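Side-chain contacts in inorganic pyrophosphatase (Ehrlichia chaffeensis, PDB 3LO0), which probably catalyses the magnesium-dependent hydrolysis of inorganic pyrophosphate to two phosphate ions, as a homohexamer: residues A[112-117]-A[123-128]; A[50-55]-A[61-66]; A[137-142]-A[146-151]; A[25-30]-A[38-43]. All blocks are in the same frame, centred on the assembly; numbering follows the deposited sequence.

Interaction 1 (A[112-117]-A[123-128]); sequences VGVLVM and EDVKIL
L115 and K126 exchange two backbone hydrogen bonds, each 2.9 Å from N to O, midway along an antiparallel pairing whose strand axes run at 159°. Where V112 and G113 both face L128 the ladder has a classic beta bulge: V112 N binds L128 O at 2.8 Å, and G113 N reaches the same oxygen weakly.

V114, V116, V125 and I127 share one face. V114 CG2, held anti to the backbone N, lies 3.5 Å from V125 CB and 3.8 Å from I127 CD1, so one methyl fills the angle between two neighbours; short branched side chains suit this seam, which helix 180-189 covers beside V114.

On the other face the M117 chain crosses the K126 stem at about a right angle, its CE so close to K126 CG that the placement is somewhat doubtful. Beyond it, K126 NZ hydrogen-bonds Y77 and forms a salt bridge with D124 OD1 (3.4 Å), its hydrogen bond weak. D124 is a predicted magnesium ligand, so this hairpin of the pyrophosphatase barrel carries part of the probable metal site.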
loop_
_atom_site.group_PDB
_atom_site.type_symbol
_atom_site.label_atom_id
_atom_site.label_comp_id
_atom_site.label_asym_id
_atom_site.label_seq_id
_atom_site.Cartn_x
_atom_site.Cartn_y
_atom_site.Cartn_z
ATOM N N VAL A 112 -12.830 0.215 -26.622
ATOM C CA VAL A 112 -12.831 1.504 -27.278
ATOM C C VAL A 112 -11.757 1.650 -28.338
ATOM O O VAL A 112 -11.697 2.682 -29.012
ATOM C CB VAL A 112 -12.724 2.638 -26.267
ATOM C CG1 VAL A 112 -13.944 2.578 -25.326
ATOM C CG2 VAL A 112 -11.406 2.560 -25.478
ATOM N N GLY A 113 -10.935 0.618 -28.506
ATOM C CA GLY A 113 -9.812 0.689 -29.411
ATOM C C GLY A 113 -8.930 -0.517 -29.255
ATOM O O GLY A 113 -9.222 -1.409 -28.432
ATOM N N VAL A 114 -7.867 -0.540 -30.058
ATOM C CA VAL A 114 -6.889 -1.602 -30.037
ATOM C C VAL A 114 -5.481 -1.061 -30.376
ATOM O O VAL A 114 -5.305 -0.220 -31.276
ATOM C CB VAL A 114 -7.343 -2.782 -30.967
ATOM C CG1 VAL A 114 -7.563 -2.311 -32.404
ATOM C CG2 VAL A 114 -6.359 -3.936 -30.899
ATOM N N LEU A 115 -4.501 -1.520 -29.610
ATOM C CA LEU A 115 -3.126 -1.228 -29.845
ATOM C C LEU A 115 -2.567 -2.398 -30.649
ATOM O O LEU A 115 -2.612 -3.541 -30.216
ATOM C CB LEU A 115 -2.341 -1.072 -28.539
ATOM C CG LEU A 115 -0.828 -0.857 -28.720
ATOM C CD1 LEU A 115 -0.575 0.432 -29.533
ATOM C CD2 LEU A 115 -0.102 -0.808 -27.399
ATOM N N VAL A 116 -2.073 -2.083 -31.829
ATOM C CA VAL A 116 -1.573 -3.095 -32.780
ATOM C C VAL A 116 -0.057 -3.081 -32.855
ATOM O O VAL A 116 0.538 -2.034 -33.126
ATOM C CB VAL A 116 -2.185 -2.854 -34.165
ATOM C CG1 VAL A 116 -1.467 -3.708 -35.240
ATOM C CG2 VAL A 116 -3.657 -3.195 -34.121
ATOM N N MET A 117 0.564 -4.236 -32.595
ATOM C CA MET A 117 2.040 -4.353 -32.576
ATOM C C MET A 117 2.572 -5.584 -33.341
ATOM O O MET A 117 1.895 -6.606 -33.453
ATOM C CB MET A 117 2.557 -4.505 -31.142
ATOM C CG MET A 117 2.331 -3.340 -30.204
ATOM S SD MET A 117 2.489 -3.967 -28.521
ATOM C CE MET A 117 0.775 -4.316 -28.153
ATOM N N GLU A 123 2.107 -10.493 -35.578
ATOM C CA GLU A 123 1.306 -9.389 -35.051
ATOM C C GLU A 123 0.724 -9.719 -33.664
ATOM O O GLU A 123 0.374 -10.860 -33.397
ATOM C CB GLU A 123 0.180 -9.029 -36.031
ATOM C CG GLU A 123 -0.277 -7.576 -35.930
ATOM C CD GLU A 123 -1.218 -7.165 -37.047
ATOM O OE1 GLU A 123 -2.248 -7.868 -37.256
ATOM O OE2 GLU A 123 -0.926 -6.141 -37.717
ATOM N N ASP A 124 0.612 -8.704 -32.803
ATOM C CA ASP A 124 0.173 -8.866 -31.404
ATOM C C ASP A 124 -0.709 -7.651 -31.031
ATOM O O ASP A 124 -0.204 -6.533 -30.972
ATOM C CB ASP A 124 1.426 -8.966 -30.505
ATOM C CG ASP A 124 1.112 -9.163 -28.994
ATOM O OD1 ASP A 124 0.152 -9.862 -28.599
ATOM O OD2 ASP A 124 1.903 -8.630 -28.190
ATOM N N VAL A 125 -2.007 -7.853 -30.810
ATOM C CA VAL A 125 -2.924 -6.723 -30.489
ATOM C C VAL A 125 -3.369 -6.744 -29.024
ATOM O O VAL A 125 -3.492 -7.806 -28.434
ATOM C CB VAL A 125 -4.216 -6.729 -31.346
ATOM C CG1 VAL A 125 -3.893 -6.757 -32.853
ATOM C CG2 VAL A 125 -5.127 -7.902 -30.944
ATOM N N LYS A 126 -3.612 -5.562 -28.457
ATOM C CA LYS A 126 -4.113 -5.430 -27.100
ATOM C C LYS A 126 -5.337 -4.541 -27.185
ATOM O O LYS A 126 -5.219 -3.380 -27.554
ATOM C CB LYS A 126 -3.082 -4.780 -26.164
ATOM C CG LYS A 126 -1.677 -5.356 -26.306
ATOM C CD LYS A 126 -1.592 -6.740 -25.701
ATOM C CE LYS A 126 -0.217 -7.297 -25.889
ATOM N NZ LYS A 126 -0.175 -8.650 -25.409
ATOM N N ILE A 127 -6.494 -5.093 -26.859
ATOM C CA ILE A 127 -7.723 -4.308 -26.767
ATOM C C ILE A 127 -7.594 -3.306 -25.633
ATOM O O ILE A 127 -7.022 -3.630 -24.593
ATOM C CB ILE A 127 -8.937 -5.202 -26.526
ATOM C CG1 ILE A 127 -9.058 -6.304 -27.583
ATOM C CG2 ILE A 127 -10.200 -4.362 -26.545
ATOM C CD1 ILE A 127 -9.054 -5.778 -29.031
ATOM N N LEU A 128 -8.035 -2.065 -25.860
ATOM C CA LEU A 128 -8.202 -1.064 -24.806
ATOM C C LEU A 128 -9.696 -0.920 -24.544
ATOM O O LEU A 128 -10.489 -0.680 -25.447
ATOM C CB LEU A 128 -7.609 0.304 -25.188
ATOM C CG LEU A 128 -7.759 1.426 -24.140
ATOM C CD1 LEU A 128 -6.974 1.067 -22.879
ATOM C CD2 LEU A 128 -7.402 2.862 -24.732
#

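Interaction 2 (A[50-55]-A[61-66]). With SO4 (sulfate ion), chain B.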
loop_
_atom_site.group_PDB
_atom_site.type_symbol
_atom_site.label_atom_id
_atom_site.label_comp_id
_atom_site.label_asym_id
_atom_site.label_seq_id
_atom_site.Cartn_x
_atom_site.Cartn_y
_atom_site.Cartn_z
ATOM N N VAL A 50 4.976 -7.873 -11.282
ATOM C CA VAL A 50 4.755 -9.347 -11.333
ATOM C C VAL A 50 3.765 -9.726 -12.437
ATOM O O VAL A 50 2.564 -9.472 -12.324
ATOM C CB VAL A 50 4.223 -9.931 -9.980
ATOM C CG1 VAL A 50 4.228 -11.466 -10.002
ATOM C CG2 VAL A 50 5.080 -9.412 -8.784
ATOM N N LYS A 51 4.253 -10.403 -13.472
ATOM C CA LYS A 51 3.376 -10.799 -14.576
ATOM C C LYS A 51 2.659 -12.110 -14.210
ATOM O O LYS A 51 3.229 -13.195 -14.337
ATOM C CB LYS A 51 4.174 -10.936 -15.868
ATOM C CG LYS A 51 3.330 -11.356 -17.127
ATOM C CD LYS A 51 4.166 -11.358 -18.390
ATOM C CE LYS A 51 3.425 -11.946 -19.606
ATOM N NZ LYS A 51 1.933 -12.061 -19.455
ATOM N N TYR A 52 1.408 -12.000 -13.762
ATOM C CA TYR A 52 0.608 -13.181 -13.492
ATOM C C TYR A 52 -0.054 -13.593 -14.781
ATOM O O TYR A 52 -0.267 -12.772 -15.681
ATOM C CB TYR A 52 -0.452 -12.917 -12.416
ATOM C CG TYR A 52 0.112 -12.611 -11.056
ATOM C CD1 TYR A 52 0.577 -13.638 -10.229
ATOM C CD2 TYR A 52 0.180 -11.303 -10.586
ATOM C CE1 TYR A 52 1.091 -13.379 -8.993
ATOM C CE2 TYR A 52 0.671 -11.020 -9.324
ATOM C CZ TYR A 52 1.132 -12.066 -8.524
ATOM O OH TYR A 52 1.671 -11.814 -7.309
ATOM N N GLU A 53 -0.360 -14.877 -14.887
ATOM C CA GLU A 53 -1.007 -15.426 -16.056
ATOM C C GLU A 53 -1.888 -16.578 -15.598
ATOM O O GLU A 53 -1.470 -17.404 -14.787
ATOM C CB GLU A 53 0.023 -15.929 -17.064
ATOM C CG GLU A 53 -0.550 -16.267 -18.420
ATOM C CD GLU A 53 0.528 -16.325 -19.493
ATOM O OE1 GLU A 53 1.593 -16.892 -19.190
ATOM O OE2 GLU A 53 0.299 -15.820 -20.621
ATOM N N PHE A 54 -3.119 -16.599 -16.076
ATOM C CA PHE A 54 -4.009 -17.713 -15.798
ATOM C C PHE A 54 -3.561 -18.929 -16.595
ATOM O O PHE A 54 -3.362 -18.836 -17.808
ATOM C CB PHE A 54 -5.462 -17.397 -16.164
ATOM C CG PHE A 54 -6.418 -18.450 -15.677
ATOM C CD1 PHE A 54 -6.801 -18.484 -14.341
ATOM C CD2 PHE A 54 -6.873 -19.430 -16.529
ATOM C CE1 PHE A 54 -7.651 -19.475 -13.870
ATOM C CE2 PHE A 54 -7.722 -20.430 -16.068
ATOM C CZ PHE A 54 -8.114 -20.439 -14.734
ATOM N N ASP A 55 -3.425 -20.070 -15.914
ATOM C CA ASP A 55 -2.948 -21.293 -16.557
ATOM C C ASP A 55 -4.159 -22.188 -16.701
ATOM O O ASP A 55 -4.693 -22.663 -15.713
ATOM C CB ASP A 55 -1.832 -21.948 -15.724
ATOM C CG ASP A 55 -1.163 -23.155 -16.423
ATOM O OD1 ASP A 55 -1.851 -24.053 -16.922
ATOM O OD2 ASP A 55 0.085 -23.228 -16.430
ATOM N N PHE A 61 -3.769 -19.195 -11.257
ATOM C CA PHE A 61 -2.826 -18.127 -11.653
ATOM C C PHE A 61 -1.398 -18.548 -11.322
ATOM O O PHE A 61 -1.169 -19.165 -10.279
ATOM C CB PHE A 61 -3.142 -16.797 -10.955
ATOM C CG PHE A 61 -4.356 -16.129 -11.501
ATOM C CD1 PHE A 61 -4.268 -15.307 -12.606
ATOM C CD2 PHE A 61 -5.606 -16.371 -10.942
ATOM C CE1 PHE A 61 -5.408 -14.719 -13.156
ATOM C CE2 PHE A 61 -6.756 -15.783 -11.472
ATOM C CZ PHE A 61 -6.656 -14.955 -12.586
ATOM N N CYS A 62 -0.475 -18.262 -12.235
ATOM C CA CYS A 62 0.953 -18.545 -12.057
ATOM C C CYS A 62 1.726 -17.272 -12.278
ATOM O O CYS A 62 1.289 -16.373 -13.040
ATOM C CB CYS A 62 1.458 -19.564 -13.074
ATOM S SG CYS A 62 0.585 -21.149 -13.058
ATOM N N VAL A 63 2.869 -17.199 -11.617
ATOM C CA VAL A 63 3.809 -16.132 -11.867
ATOM C C VAL A 63 4.507 -16.485 -13.182
ATOM O O VAL A 63 5.292 -17.431 -13.233
ATOM C CB VAL A 63 4.825 -15.978 -10.719
ATOM C CG1 VAL A 63 5.806 -14.840 -10.995
ATOM C CG2 VAL A 63 4.091 -15.696 -9.396
ATOM N N ASP A 64 4.191 -15.765 -14.254
ATOM C CA ASP A 64 4.918 -15.983 -15.494
ATOM C C ASP A 64 6.354 -15.508 -15.308
ATOM O O ASP A 64 7.299 -16.210 -15.603
ATOM C CB ASP A 64 4.267 -15.237 -16.663
ATOM C CG ASP A 64 4.875 -15.627 -18.023
ATOM O OD1 ASP A 64 5.657 -16.608 -18.102
ATOM O OD2 ASP A 64 4.562 -14.961 -19.027
ATOM N N ARG A 65 6.503 -14.285 -14.834
ATOM C CA ARG A 65 7.814 -13.748 -14.568
ATOM C C ARG A 65 7.708 -12.474 -13.753
ATOM O O ARG A 65 6.658 -11.852 -13.693
ATOM C CB ARG A 65 8.559 -13.468 -15.881
ATOM C CG ARG A 65 7.949 -12.367 -16.745
ATOM C CD ARG A 65 8.686 -12.249 -18.091
ATOM N NE ARG A 65 8.190 -11.134 -18.930
ATOM C CZ ARG A 65 7.237 -11.215 -19.870
ATOM N NH1 ARG A 65 6.614 -12.367 -20.132
ATOM N NH2 ARG A 65 6.895 -10.127 -20.562
ATOM N N PHE A 66 8.810 -12.124 -13.119
ATOM C CA PHE A 66 9.041 -10.765 -12.631
ATOM C C PHE A 66 9.622 -9.979 -13.819
ATOM O O PHE A 66 10.508 -10.446 -14.517
ATOM C CB PHE A 66 9.971 -10.793 -11.415
ATOM C CG PHE A 66 9.351 -11.451 -10.199
ATOM C CD1 PHE A 66 8.679 -10.701 -9.253
ATOM C CD2 PHE A 66 9.408 -12.821 -10.036
ATOM C CE1 PHE A 66 8.094 -11.300 -8.116
ATOM C CE2 PHE A 66 8.827 -13.436 -8.936
ATOM C CZ PHE A 66 8.147 -12.652 -7.966
HETATM S S SO4 B . 1.208 -11.725 -22.912
HETATM O O1 SO4 B . 0.041 -11.125 -22.253
HETATM O O2 SO4 B . 2.459 -11.009 -22.598
HETATM O O3 SO4 B . 1.312 -13.129 -22.457
HETATM O O4 SO4 B . 1.062 -11.640 -24.375
#
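In the T-shaped stack of F54 and F61, the edge of F54 meets the face of F61, F54 CD1 lying 3.9 Å above its centre and the planes 77° apart. The guanidinium of R65 has K51 CD over one face, offset toward the rim, CD lying 3.2 Å from R65 NH1. A face of the Y52 ring carries V50 CG1, while V63 CG2 approaches Y52 CE1 obliquely at 3.8 Å.

D64 and R65 both face K51 in a classic beta bulge; D64 N binds K51 O at 2.7 Å, R65 N weakly. Beside them the K51 side chain extends from CG (anti to the backbone N, chi1 -180°) to CE and bends only at the last bond (chi4 16°), turning NZ. A long aliphatic stem can thus lie on the guanidinium while the amine still reaches an anion. D64 OD2 makes a salt bridge to R65 NH1 (3.5 Å) and a longer one to K51 NZ (3.9 Å), linking two cationic side chains predicted to bind substrate. K51 NZ also gives a weak hydrogen bond (3.2 Å) to O3 of a sulfate, probably from the crystallisation liquor, that may occupy a phosphate position.

Y52 OH hydrogen-bonds the backbone N of M102 of a second subunit, on which the hairpin's apolar face packs. Within the chain, E42, just past strand 37-41, binds F54 N, and Y77 of strand 76-79 shares the sulfate.

Interaction 3 (A[137-142]-A[146-151])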
loop_
_atom_site.group_PDB
_atom_site.type_symbol
_atom_site.label_atom_id
_atom_site.label_comp_id
_atom_site.label_asym_id
_atom_site.label_seq_id
_atom_site.Cartn_x
_atom_site.Cartn_y
_atom_site.Cartn_z
ATOM N N GLN A 137 -19.432 5.252 -14.091
ATOM C CA GLN A 137 -19.844 6.282 -15.047
ATOM C C GLN A 137 -18.737 7.269 -15.425
ATOM O O GLN A 137 -18.914 8.049 -16.361
ATOM C CB GLN A 137 -21.091 7.034 -14.540
ATOM C CG GLN A 137 -22.183 6.064 -14.126
ATOM C CD GLN A 137 -23.580 6.497 -14.507
ATOM O OE1 GLN A 137 -23.885 7.689 -14.631
ATOM N NE2 GLN A 137 -24.451 5.512 -14.692
ATOM N N TYR A 138 -17.589 7.207 -14.751
ATOM C CA TYR A 138 -16.503 8.114 -15.056
ATOM C C TYR A 138 -16.147 8.094 -16.529
ATOM O O TYR A 138 -15.792 9.136 -17.090
ATOM C CB TYR A 138 -15.257 7.792 -14.220
ATOM C CG TYR A 138 -14.162 8.826 -14.304
ATOM C CD1 TYR A 138 -14.113 9.897 -13.408
ATOM C CD2 TYR A 138 -13.148 8.724 -15.254
ATOM C CE1 TYR A 138 -13.095 10.849 -13.474
ATOM C CE2 TYR A 138 -12.127 9.682 -15.334
ATOM C CZ TYR A 138 -12.103 10.730 -14.436
ATOM O OH TYR A 138 -11.095 11.666 -14.511
ATOM N N TYR A 139 -16.187 6.909 -17.140
ATOM C CA TYR A 139 -15.700 6.710 -18.497
ATOM C C TYR A 139 -16.802 6.799 -19.558
ATOM O O TYR A 139 -16.522 6.567 -20.722
ATOM C CB TYR A 139 -14.929 5.351 -18.608
ATOM C CG TYR A 139 -13.697 5.269 -17.730
ATOM C CD1 TYR A 139 -12.478 5.833 -18.136
ATOM C CD2 TYR A 139 -13.751 4.659 -16.474
ATOM C CE1 TYR A 139 -11.348 5.777 -17.320
ATOM C CE2 TYR A 139 -12.620 4.596 -15.661
ATOM C CZ TYR A 139 -11.433 5.154 -16.087
ATOM O OH TYR A 139 -10.319 5.115 -15.254
ATOM N N ASN A 140 -18.024 7.193 -19.165
ATOM C CA ASN A 140 -19.150 7.358 -20.097
ATOM C C ASN A 140 -18.766 8.107 -21.373
ATOM O O ASN A 140 -19.190 7.730 -22.457
ATOM C CB ASN A 140 -20.335 8.089 -19.431
ATOM C CG ASN A 140 -21.125 7.213 -18.468
ATOM O OD1 ASN A 140 -20.929 6.010 -18.400
ATOM N ND2 ASN A 140 -22.037 7.834 -17.718
ATOM N N ASN A 141 -17.929 9.131 -21.230
ATOM C CA ASN A 141 -17.526 9.992 -22.345
ATOM C C ASN A 141 -16.389 9.448 -23.208
ATOM O O ASN A 141 -15.998 10.083 -24.194
ATOM C CB ASN A 141 -17.153 11.404 -21.830
ATOM C CG ASN A 141 -15.782 11.449 -21.151
ATOM O OD1 ASN A 141 -15.122 10.413 -20.962
ATOM N ND2 ASN A 141 -15.355 12.650 -20.761
ATOM N N ILE A 142 -15.846 8.291 -22.844
ATOM C CA ILE A 142 -14.833 7.641 -23.664
ATOM C C ILE A 142 -15.577 6.650 -24.571
ATOM O O ILE A 142 -16.029 5.596 -24.118
ATOM C CB ILE A 142 -13.760 6.941 -22.804
ATOM C CG1 ILE A 142 -13.150 7.905 -21.781
ATOM C CG2 ILE A 142 -12.603 6.406 -23.662
ATOM C CD1 ILE A 142 -12.387 9.080 -22.415
ATOM N N SER A 146 -9.285 7.550 -28.942
ATOM C CA SER A 146 -8.818 8.929 -29.127
ATOM C C SER A 146 -9.488 9.936 -28.162
ATOM O O SER A 146 -9.019 11.086 -28.026
ATOM C CB SER A 146 -8.984 9.362 -30.596
ATOM O OG SER A 146 -10.275 9.067 -31.089
ATOM N N ASP A 147 -10.551 9.513 -27.471
ATOM C CA ASP A 147 -11.150 10.329 -26.418
ATOM C C ASP A 147 -10.308 10.391 -25.153
ATOM O O ASP A 147 -10.548 11.272 -24.331
ATOM C CB ASP A 147 -12.564 9.850 -26.060
ATOM C CG ASP A 147 -13.559 10.061 -27.174
ATOM O OD1 ASP A 147 -13.412 11.042 -27.943
ATOM O OD2 ASP A 147 -14.495 9.237 -27.295
ATOM N N PHE A 148 -9.353 9.459 -24.959
ATOM C CA PHE A 148 -8.354 9.608 -23.920
ATOM C C PHE A 148 -7.272 10.650 -24.272
ATOM O O PHE A 148 -6.961 10.822 -25.442
ATOM C CB PHE A 148 -7.602 8.306 -23.653
ATOM C CG PHE A 148 -8.338 7.334 -22.783
ATOM C CD1 PHE A 148 -8.730 6.096 -23.281
ATOM C CD2 PHE A 148 -8.638 7.653 -21.468
ATOM C CE1 PHE A 148 -9.395 5.192 -22.453
ATOM C CE2 PHE A 148 -9.300 6.759 -20.651
ATOM C CZ PHE A 148 -9.667 5.517 -21.145
ATOM N N PRO A 149 -6.636 11.259 -23.252
ATOM C CA PRO A 149 -5.450 12.091 -23.491
ATOM C C PRO A 149 -4.359 11.338 -24.263
ATOM O O PRO A 149 -4.088 10.189 -23.951
ATOM C CB PRO A 149 -4.948 12.400 -22.066
ATOM C CG PRO A 149 -6.186 12.275 -21.191
ATOM C CD PRO A 149 -6.957 11.159 -21.815
ATOM N N VAL A 150 -3.717 11.991 -25.234
ATOM C CA VAL A 150 -2.666 11.339 -26.020
ATOM C C VAL A 150 -1.509 10.884 -25.130
ATOM O O VAL A 150 -0.896 9.835 -25.375
ATOM C CB VAL A 150 -2.171 12.248 -27.191
ATOM C CG1 VAL A 150 -1.299 13.444 -26.676
ATOM C CG2 VAL A 150 -1.443 11.414 -28.266
ATOM N N SER A 151 -1.235 11.626 -24.059
ATOM C CA SER A 151 -0.177 11.225 -23.139
ATOM C C SER A 151 -0.446 9.841 -22.560
ATOM O O SER A 151 0.468 9.044 -22.381
ATOM C CB SER A 151 0.019 12.258 -22.007
ATOM O OG SER A 151 -1.206 12.641 -21.395
#
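I142 sits over a face of the F148 ring, and this pair forms the tight part of the contact. CG2 of I142, the branch anti to its backbone N, makes a CH-pi contact 4.0 Å from the F148 ring centroid and 24° off the normal; its closest ring atom is F148 CE1, at 3.6 Å. The other branch of I142 runs past the ring, so that CD1 lies 3.4 Å from D147 O. Y139 meets F148 edge against edge, its CE1 4.0 Å from F148 CE2, and P149 CD lies in the plane of the F148 ring at its rim. A branched aliphatic chain can cover a flat phenyl face in this way while the tyrosine closes a side.

These residues belong to the connection from strand 124-131 to helix 150-162. A type I beta turn, Y139 to I142, is closed by a hydrogen bond from I142 N to Y139 O (2.8 Å) and delivers the isoleucine to the ring; P149 then takes the N-cap position of the helix. F148 further packs on L128 and V130 of the strand and edge-to-face with F152.

Toward solvent the fit is looser. D147 OD2 and N141 O are 3.5 Å apart, yet both are acceptors and do not bond; the carboxylate instead takes the backbone N of K143. No hydrogen bond joins the two segments; Y138, which takes no part in this contact, packs instead against P149 of a third subunit.

Interaction 4 (A[25-30]-A[38-43]); sequences DNVTGG and NVIIEI
N38 ND2 binds T28 O at 3.0 Å, nearly straight at 167°, with the oxygen close to the amide plane of N38 but the donor above the carbonyl plane of T28. The backbone N of N38 binds G29 O, also at 3.0 Å. An asparagine suits the place because its short amide, with CG beside the backbone N (chi1 -67°), can turn back along the loop while the main chain of the same residue holds the next carbonyl. The two bonds fix successive peptides of 25-30 to the start of the strand.

G30 shapes this end of the loop: at its phi of 159° a beta carbon would be jammed against the preceding carbonyl oxygen. Its N passes 3.5 Å from N38 ND2. T28 adds a weak hydrogen bond from OG1 to G30 O (3.4 Å).

Next to the polar bonds lies a modest apolar contact: V27 CG1 faces I40 CD1 at 4.3 Å. V27 also packs on P81 and on L60 of a fourth subunit, while K58 of that subunit touches N38; I40 rests on F79 of strand 76-79.

Strand 37-41 lies between 76-79 and 106-118 in the curled sheet. The contact, away from the predicted sites, is structural packing: an N-terminal arm laid against a strand of the beta barrel known from this pyrophosphatase family, beside a subunit interface.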
loop_
_atom_site.group_PDB
_atom_site.type_symbol
_atom_site.label_atom_id
_atom_site.label_comp_id
_atom_site.label_asym_id
_atom_site.label_seq_id
_atom_site.Cartn_x
_atom_site.Cartn_y
_atom_site.Cartn_z
ATOM N N ASP A 25 -15.295 -22.236 -17.127
ATOM C CA ASP A 25 -16.409 -23.142 -17.570
ATOM C C ASP A 25 -17.757 -22.409 -17.535
ATOM O O ASP A 25 -18.522 -22.440 -18.510
ATOM C CB ASP A 25 -16.471 -24.398 -16.694
ATOM N N ASN A 26 -18.034 -21.744 -16.413
ATOM C CA ASN A 26 -19.294 -21.024 -16.221
ATOM C C ASN A 26 -19.237 -19.518 -16.570
ATOM O O ASN A 26 -20.191 -18.784 -16.262
ATOM C CB ASN A 26 -19.772 -21.204 -14.773
ATOM N N VAL A 27 -18.140 -19.058 -17.185
ATOM C CA VAL A 27 -18.011 -17.650 -17.606
ATOM C C VAL A 27 -17.704 -17.515 -19.108
ATOM O O VAL A 27 -16.799 -18.170 -19.599
ATOM C CB VAL A 27 -16.922 -16.909 -16.793
ATOM C CG1 VAL A 27 -15.555 -17.564 -16.965
ATOM C CG2 VAL A 27 -16.882 -15.458 -17.179
ATOM N N THR A 28 -18.447 -16.647 -19.793
ATOM C CA THR A 28 -18.336 -16.421 -21.234
ATOM C C THR A 28 -17.613 -15.096 -21.535
ATOM O O THR A 28 -17.317 -14.330 -20.643
ATOM C CB THR A 28 -19.727 -16.362 -21.897
ATOM O OG1 THR A 28 -20.342 -15.101 -21.617
ATOM C CG2 THR A 28 -20.657 -17.494 -21.384
ATOM N N GLY A 29 -17.424 -14.820 -22.821
ATOM C CA GLY A 29 -16.717 -13.665 -23.276
ATOM C C GLY A 29 -17.431 -12.350 -23.122
ATOM O O GLY A 29 -16.837 -11.315 -23.359
ATOM N N GLY A 30 -18.701 -12.366 -22.759
ATOM C CA GLY A 30 -19.437 -11.135 -22.636
ATOM C C GLY A 30 -20.954 -11.307 -22.703
ATOM O O GLY A 30 -21.510 -12.346 -23.147
ATOM N N ASN A 38 -16.728 -9.506 -21.021
ATOM C CA ASN A 38 -16.226 -9.873 -19.731
ATOM C C ASN A 38 -14.727 -9.980 -19.824
ATOM O O ASN A 38 -14.177 -10.640 -20.718
ATOM C CB ASN A 38 -16.797 -11.184 -19.241
ATOM C CG ASN A 38 -18.265 -11.111 -18.953
ATOM O OD1 ASN A 38 -18.773 -10.100 -18.470
ATOM N ND2 ASN A 38 -18.968 -12.209 -19.241
ATOM N N VAL A 39 -14.041 -9.361 -18.878
ATOM C CA VAL A 39 -12.602 -9.493 -18.838
ATOM C C VAL A 39 -12.167 -10.074 -17.487
ATOM O O VAL A 39 -12.547 -9.557 -16.423
ATOM C CB VAL A 39 -11.925 -8.128 -19.062
ATOM C CG1 VAL A 39 -10.392 -8.306 -19.115
ATOM C CG2 VAL A 39 -12.495 -7.448 -20.326
ATOM N N ILE A 40 -11.393 -11.150 -17.529
ATOM C CA ILE A 40 -10.804 -11.717 -16.315
ATOM C C ILE A 40 -9.491 -11.044 -16.118
ATOM O O ILE A 40 -8.625 -11.130 -16.986
ATOM C CB ILE A 40 -10.581 -13.233 -16.402
ATOM C CG1 ILE A 40 -11.933 -13.923 -16.407
ATOM C CG2 ILE A 40 -9.729 -13.698 -15.183
ATOM C CD1 ILE A 40 -11.887 -15.440 -16.356
ATOM N N ILE A 41 -9.353 -10.328 -15.010
ATOM C CA ILE A 41 -8.138 -9.589 -14.716
ATOM C C ILE A 41 -7.028 -10.536 -14.238
ATOM O O ILE A 41 -7.247 -11.402 -13.362
ATOM C CB ILE A 41 -8.364 -8.453 -13.688
ATOM C CG1 ILE A 41 -9.377 -7.405 -14.211
ATOM C CG2 ILE A 41 -7.042 -7.741 -13.381
ATOM C CD1 ILE A 41 -8.997 -6.814 -15.578
ATOM N N GLU A 42 -5.860 -10.379 -14.839
ATOM C CA GLU A 42 -4.677 -11.120 -14.450
ATOM C C GLU A 42 -3.706 -10.305 -13.620
ATOM O O GLU A 42 -3.114 -10.833 -12.669
ATOM C CB GLU A 42 -3.946 -11.615 -15.682
ATOM C CG GLU A 42 -4.648 -12.732 -16.365
ATOM C CD GLU A 42 -4.012 -13.072 -17.677
ATOM O OE1 GLU A 42 -3.915 -12.149 -18.527
ATOM O OE2 GLU A 42 -3.621 -14.256 -17.857
ATOM N N ILE A 43 -3.529 -9.036 -14.009
ATOM C CA ILE A 43 -2.579 -8.126 -13.376
ATOM C C ILE A 43 -3.265 -6.775 -13.116
ATOM O O ILE A 43 -3.838 -6.170 -14.037
ATOM C CB ILE A 43 -1.371 -7.872 -14.331
ATOM C CG1 ILE A 43 -0.683 -9.208 -14.667
ATOM C CG2 ILE A 43 -0.398 -6.865 -13.729
ATOM C CD1 ILE A 43 0.338 -9.135 -15.736
#

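Interactions 1 and 2 both contribute residues to the predicted active site. Their centres are 21 Å apart and their nearest atoms about 7 Å, but Y77 ties them, meeting K126 of interaction 1 and the sulfate beside K51 of interaction 2. Interaction 4 does not touch the site; I40 stays about 10 Å from the side chains of D92 and Y77, while E42 joins it to the hairpin of interaction 2, its O packing 3.4 Å from Y52 CB. Interaction 3 lies away from the site, 29 Å from interaction 2 between centres, yet touches interaction 1, F148 CD1 to L128 CD2 being 3.8 Å. Interactions 1 and 4 share one sheet through neighbouring strands 106-118 and 37-41.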